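Glucose-6-phosphate isomerase (Chlamydia trachomatis D/UW-3/CX, PDB 6OTU) catalyses the reversible isomerisation of glucose-6-phosphate to fructose-6-phosphate and is captured here with glucose-6-phosphate bound. Local coordinates at residues G158-G163 / A347-Q351; G353-K359 / T372-I376. All blocks are in the same frame, centred on the assembly; numbering follows the deposited sequence.

Both interactions use helix 345-357, one after the other along it, and their centres lie about 13 Å apart. Interaction 1 sets residues 347-351 against the glycine-rich turn and helix start at 158-163; interaction 2 packs residues 353-359 on the chain entering strand 375-377. They touch directly at Gln-350 NE2 and Ile-376 O, 2.7 Å apart and probably hydrogen-bonded. Glucose-6-phosphate is met by helix 345-357 through two side chains: Gln-351, from interaction 1, and Glu-355, the likely catalytic residue from interaction 2, sit one turn apart and both face the sugar, while the thioether end of Met-354 reaches the strand. The second subunit approaches both contacts, and its His-386 O is hydrogen-bonded to the ligand.

Interaction 1. Residues G158-G163 / A347-Q351; sequences GGSELG and AHLQQ. With G6Q (glucose-6-phosphate), chain E.
Leu-162 CA comes within 5.3 Å of His-348 CA, whereas the backbones spread to 7.9 Å between Gly-158 CA and Gln-351 CA, leaving the glutamine side chain to reach across. The 158-163 segment is the glycine-rich turn that leads from strand 151-155 into helix 162-172, a ligand-binding turn of the parallel-sheet SIS domain. Gly-158 O ties the turn by accepting from the N-H groups of Glu-161, the helix N-cap, and Leu-162. Leu-162 lays CD1 against the helix backbone, 3.6 Å from Ala-347 O. Its CB meets Gln-351 OE1, the two side chains crossing at a slant. Gly-163 CA sits over one face of the His-348 imidazole, 3.9 Å from the centroid and displaced toward the rim, a CH-pi contact. Gln-351 is stretched out, with CG anti to N (chi1 163°), which carries its amide to the sugar; NE2 is hydrogen-bonded to Glu-355 OE2 and weakly to O3 of glucose-6-phosphate. Gly-159 N donates more directly to the same O3 (2.9 Å, 157°), so two donors converge on one hydroxyl oxygen. At the far end of the ligand, Ser-160 OG donates to phosphate oxygen O1P at 2.7 Å.

Interaction 2. Residues G353-K359 / T372-I376; sequences GMESNGK and TSPII. With G6Q (glucose-6-phosphate), chain E.
The peptide carbonyl of Asn-357 is the flat group that receives the opposing chain: Ser-373 N donates to its O at 3.1 Å from above the carbonyl plane, 53° out of it, and Ser-373 CB packs on Asn-357 CB. This is the end of helix 345-357 meeting the entry to strand 375-377, within the beta-alpha-beta unit whose first strand is 332-337. Beyond the helix, Gly-358 centres an inverse gamma turn, and Thr-372 OG1 sits 2.7 Å from Lys-359 O and also near Asn-357 O. The Asn-357 amide points elsewhere, to Ser-491 and Phe-480 O, though a water held by ND2 donates weakly to Ser-373 OG. Met-354 fills the other end of the contact. Its chain bends at the sulfur (chi3 72°), bringing CE to 3.5 Å from Ile-375 CD1, while SD takes a weak but nearly straight hydrogen bond from Ile-376 N (3.4 Å, 176°). Ile-376 CD1 lies 3.8 Å from Gly-353 CA, at a point where the helix has no side chain. Glu-355 leaves the helix away from the strand, extended toward glucose-6-phosphate; consistent with its likely proton-transfer role, its OE1 stands 3.0 Å from sugar C2.

Interaction 1. Residues G158-G163 / A347-Q351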
loop_
_atom_site.group_PDB
_atom_site.type_symbol
_atom_site.label_atom_id
_atom_site.label_comp_id
_atom_site.label_asym_id
_atom_site.label_seq_id
_atom_site.Cartn_x
_atom_site.Cartn_y
_atom_site.Cartn_z
ATOM N N GLY A 158 1.739 2.903 14.654
ATOM C CA GLY A 158 1.787 1.446 14.609
ATOM C C GLY A 158 0.457 0.828 15.002
ATOM O O GLY A 158 -0.604 1.234 14.518
ATOM N N GLY A 159 0.501 -0.153 15.912
ATOM C CA GLY A 159 -0.721 -0.773 16.404
ATOM C C GLY A 159 -1.693 0.200 17.051
ATOM O O GLY A 159 -2.898 -0.070 17.101
ATOM N N SER A 160 -1.199 1.335 17.544
ATOM C CA SER A 160 -2.059 2.350 18.140
ATOM C C SER A 160 -2.792 3.217 17.122
ATOM O O SER A 160 -3.639 4.016 17.536
ATOM C CB SER A 160 -1.258 3.254 19.093
ATOM O OG SER A 160 -0.771 2.528 20.219
ATOM N N GLU A 161 -2.504 3.083 15.820
ATOM C CA GLU A 161 -3.195 3.861 14.795
ATOM C C GLU A 161 -3.881 3.012 13.735
ATOM O O GLU A 161 -5.047 3.266 13.407
ATOM C CB GLU A 161 -2.218 4.820 14.099
ATOM C CG GLU A 161 -2.883 5.629 12.977
ATOM C CD GLU A 161 -1.994 5.852 11.765
ATOM O OE1 GLU A 161 -1.076 5.041 11.521
ATOM O OE2 GLU A 161 -2.222 6.849 11.046
ATOM N N LEU A 162 -3.188 2.014 13.176
ATOM C CA LEU A 162 -3.607 1.440 11.898
ATOM C C LEU A 162 -4.911 0.663 12.023
ATOM O O LEU A 162 -5.797 0.801 11.174
ATOM C CB LEU A 162 -2.502 0.549 11.329
ATOM C CG LEU A 162 -1.421 1.258 10.528
ATOM C CD1 LEU A 162 -0.810 0.304 9.529
ATOM C CD2 LEU A 162 -2.026 2.450 9.834
ATOM N N GLY A 163 -5.050 -0.148 13.075
ATOM C CA GLY A 163 -6.263 -0.894 13.317
ATOM C C GLY A 163 -7.471 -0.001 13.545
ATOM O O GLY A 163 -8.493 -0.122 12.856
ATOM N N ALA A 347 -3.458 -2.001 4.677
ATOM C CA ALA A 347 -2.317 -1.471 5.410
ATOM C C ALA A 347 -2.253 -2.065 6.810
ATOM O O ALA A 347 -1.174 -2.441 7.286
ATOM C CB ALA A 347 -2.389 0.056 5.472
ATOM N N HIS A 348 -3.409 -2.201 7.465
ATOM C CA HIS A 348 -3.441 -2.809 8.789
ATOM C C HIS A 348 -3.123 -4.300 8.744
ATOM O O HIS A 348 -2.406 -4.812 9.613
ATOM C CB HIS A 348 -4.802 -2.612 9.436
ATOM C CG HIS A 348 -5.015 -3.517 10.604
ATOM N ND1 HIS A 348 -4.242 -3.442 11.745
ATOM C CD2 HIS A 348 -5.879 -4.544 10.796
ATOM C CE1 HIS A 348 -4.634 -4.372 12.598
ATOM N NE2 HIS A 348 -5.628 -5.052 12.049
ATOM N N LEU A 349 -3.688 -5.023 7.774
ATOM C CA LEU A 349 -3.367 -6.440 7.633
ATOM C C LEU A 349 -1.872 -6.632 7.416
ATOM O O LEU A 349 -1.260 -7.555 7.970
ATOM C CB LEU A 349 -4.144 -7.038 6.461
ATOM C CG LEU A 349 -5.663 -7.038 6.564
ATOM C CD1 LEU A 349 -6.299 -7.681 5.333
ATOM C CD2 LEU A 349 -6.065 -7.771 7.838
ATOM N N GLN A 350 -1.277 -5.773 6.587
ATOM C CA GLN A 350 0.152 -5.854 6.317
ATOM C C GLN A 350 0.965 -5.760 7.608
ATOM O O GLN A 350 1.936 -6.505 7.794
ATOM C CB GLN A 350 0.523 -4.750 5.328
ATOM C CG GLN A 350 1.984 -4.544 5.050
ATOM C CD GLN A 350 2.168 -3.361 4.115
ATOM O OE1 GLN A 350 2.027 -2.219 4.538
ATOM N NE2 GLN A 350 2.421 -3.628 2.829
ATOM N N GLN A 351 0.573 -4.867 8.528
ATOM C CA GLN A 351 1.249 -4.823 9.822
ATOM C C GLN A 351 0.974 -6.089 10.626
ATOM O O GLN A 351 1.887 -6.694 11.202
ATOM C CB GLN A 351 0.812 -3.605 10.632
ATOM C CG GLN A 351 1.170 -3.780 12.115
ATOM C CD GLN A 351 0.978 -2.538 12.952
ATOM O OE1 GLN A 351 -0.003 -1.815 12.789
ATOM N NE2 GLN A 351 1.921 -2.282 13.864
HETATM C C1 G6Q E . 2.381 -3.468 17.740
HETATM C C2 G6Q E . 3.820 -2.946 17.717
HETATM C C3 G6Q E . 3.932 -1.463 17.381
HETATM C C4 G6Q E . 3.423 -0.533 18.489
HETATM C C5 G6Q E . 3.876 0.909 18.257
HETATM C C6 G6Q E . 3.241 1.877 19.226
HETATM O O1 G6Q E . 2.166 -4.569 18.126
HETATM O O2 G6Q E . 4.471 -3.201 18.956
HETATM O O3 G6Q E . 3.222 -1.185 16.172
HETATM O O4 G6Q E . 1.999 -0.566 18.543
HETATM O O5 G6Q E . 5.303 0.967 18.346
HETATM O O6 G6Q E . 3.552 1.426 20.573
HETATM P P G6Q E . 2.836 2.135 21.837
HETATM O O1P G6Q E . 1.348 1.859 21.704
HETATM O O2P G6Q E . 3.455 1.448 23.048
HETATM O O3P G6Q E . 3.167 3.611 21.762
#

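Interaction 2. Residues G353-K359 / T372-I376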
loop_
_atom_site.group_PDB
_atom_site.type_symbol
_atom_site.label_atom_id
_atom_site.label_comp_id
_atom_site.label_asym_id
_atom_site.label_seq_id
_atom_site.Cartn_x
_atom_site.Cartn_y
_atom_site.Cartn_z
ATOM N N GLY A 353 0.007 -9.175 9.887
ATOM C CA GLY A 353 0.616 -10.393 9.381
ATOM C C GLY A 353 2.131 -10.364 9.342
ATOM O O GLY A 353 2.770 -11.306 9.810
ATOM N N MET A 354 2.724 -9.294 8.801
ATOM C CA MET A 354 4.181 -9.254 8.656
ATOM C C MET A 354 4.885 -8.993 9.983
ATOM O O MET A 354 5.990 -9.503 10.213
ATOM C CB MET A 354 4.584 -8.198 7.631
ATOM C CG MET A 354 4.034 -8.504 6.240
ATOM S SD MET A 354 4.608 -7.365 4.979
ATOM C CE MET A 354 6.307 -7.875 4.837
ATOM N N GLU A 355 4.300 -8.172 10.858
ATOM C CA GLU A 355 4.925 -7.980 12.163
ATOM C C GLU A 355 4.784 -9.226 13.040
ATOM O O GLU A 355 5.702 -9.565 13.802
ATOM C CB GLU A 355 4.335 -6.758 12.864
ATOM C CG GLU A 355 5.286 -6.126 13.846
ATOM C CD GLU A 355 4.594 -5.187 14.775
ATOM O OE1 GLU A 355 5.256 -4.704 15.705
ATOM O OE2 GLU A 355 3.386 -4.931 14.584
ATOM N N SER A 356 3.646 -9.922 12.951
ATOM C CA SER A 356 3.473 -11.137 13.744
ATOM C C SER A 356 4.383 -12.250 13.246
ATOM O O SER A 356 5.102 -12.878 14.028
ATOM C CB SER A 356 2.017 -11.610 13.706
ATOM O OG SER A 356 1.146 -10.681 14.321
ATOM N N ASN A 357 4.371 -12.509 11.944
ATOM C CA ASN A 357 4.971 -13.728 11.431
ATOM C C ASN A 357 6.244 -13.465 10.649
ATOM O O ASN A 357 6.805 -14.399 10.063
ATOM C CB ASN A 357 3.928 -14.503 10.616
ATOM C CG ASN A 357 2.781 -14.990 11.499
ATOM O OD1 ASN A 357 2.993 -15.232 12.689
ATOM N ND2 ASN A 357 1.570 -15.119 10.942
ATOM N N GLY A 358 6.751 -12.233 10.674
ATOM C CA GLY A 358 8.045 -11.961 10.075
ATOM C C GLY A 358 9.172 -12.399 10.986
ATOM O O GLY A 358 9.896 -11.568 11.535
ATOM N N LYS A 359 9.320 -13.708 11.164
ATOM C CA LYS A 359 10.214 -14.270 12.166
ATOM C C LYS A 359 11.050 -15.365 11.532
ATOM O O LYS A 359 10.672 -15.941 10.508
ATOM C CB LYS A 359 9.437 -14.843 13.351
ATOM C CG LYS A 359 8.439 -13.875 13.959
ATOM C CD LYS A 359 9.167 -12.781 14.748
ATOM C CE LYS A 359 8.220 -11.662 15.144
ATOM N NZ LYS A 359 7.106 -12.161 15.982
ATOM N N THR A 372 8.514 -17.905 6.483
ATOM C CA THR A 372 7.316 -17.599 7.247
ATOM C C THR A 372 6.460 -16.548 6.543
ATOM O O THR A 372 5.981 -16.804 5.433
ATOM C CB THR A 372 7.705 -17.169 8.648
ATOM O OG1 THR A 372 8.772 -16.216 8.558
ATOM C CG2 THR A 372 8.155 -18.408 9.441
ATOM N N SER A 373 6.247 -15.381 7.158
ATOM C CA SER A 373 5.282 -14.433 6.599
ATOM C C SER A 373 5.650 -14.068 5.164
ATOM O O SER A 373 6.832 -13.865 4.866
ATOM C CB SER A 373 5.181 -13.151 7.429
ATOM O OG SER A 373 4.178 -12.308 6.872
ATOM N N PRO A 374 4.692 -14.046 4.251
ATOM C CA PRO A 374 4.919 -13.414 2.949
ATOM C C PRO A 374 4.781 -11.900 3.069
ATOM O O PRO A 374 4.345 -11.367 4.100
ATOM C CB PRO A 374 3.820 -14.014 2.063
ATOM C CG PRO A 374 2.708 -14.370 3.022
ATOM C CD PRO A 374 3.354 -14.652 4.370
ATOM N N ILE A 375 5.189 -11.206 1.997
ATOM C CA ILE A 375 4.859 -9.792 1.868
ATOM C C ILE A 375 3.353 -9.675 1.699
ATOM O O ILE A 375 2.744 -10.370 0.875
ATOM C CB ILE A 375 5.598 -9.147 0.688
ATOM C CG1 ILE A 375 7.084 -9.510 0.686
ATOM C CG2 ILE A 375 5.436 -7.630 0.720
ATOM C CD1 ILE A 375 7.798 -9.087 1.897
ATOM N N ILE A 376 2.736 -8.832 2.506
ATOM C CA ILE A 376 1.311 -8.568 2.385
ATOM C C ILE A 376 1.180 -7.172 1.801
ATOM O O ILE A 376 1.774 -6.221 2.316
ATOM C CB ILE A 376 0.587 -8.728 3.729
ATOM C CG1 ILE A 376 0.682 -10.192 4.184
ATOM C CG2 ILE A 376 -0.879 -8.308 3.614
ATOM C CD1 ILE A 376 0.216 -10.452 5.621
HETATM C C1 G6Q E . 2.381 -3.468 17.740
HETATM C C2 G6Q E . 3.820 -2.946 17.717
HETATM C C3 G6Q E . 3.932 -1.463 17.381
HETATM C C4 G6Q E . 3.423 -0.533 18.489
HETATM C C5 G6Q E . 3.876 0.909 18.257
HETATM C C6 G6Q E . 3.241 1.877 19.226
HETATM O O1 G6Q E . 2.166 -4.569 18.126
HETATM O O2 G6Q E . 4.471 -3.201 18.956
HETATM O O3 G6Q E . 3.222 -1.185 16.172
HETATM O O4 G6Q E . 1.999 -0.566 18.543
HETATM O O5 G6Q E . 5.303 0.967 18.346
HETATM O O6 G6Q E . 3.552 1.426 20.573
HETATM P P G6Q E . 2.836 2.135 21.837
HETATM O O1P G6Q E . 1.348 1.859 21.704
HETATM O O2P G6Q E . 3.455 1.448 23.048
HETATM O O3P G6Q E . 3.167 3.611 21.762
HETATM O O HOH W 1 1.653 -14.257 8.069
#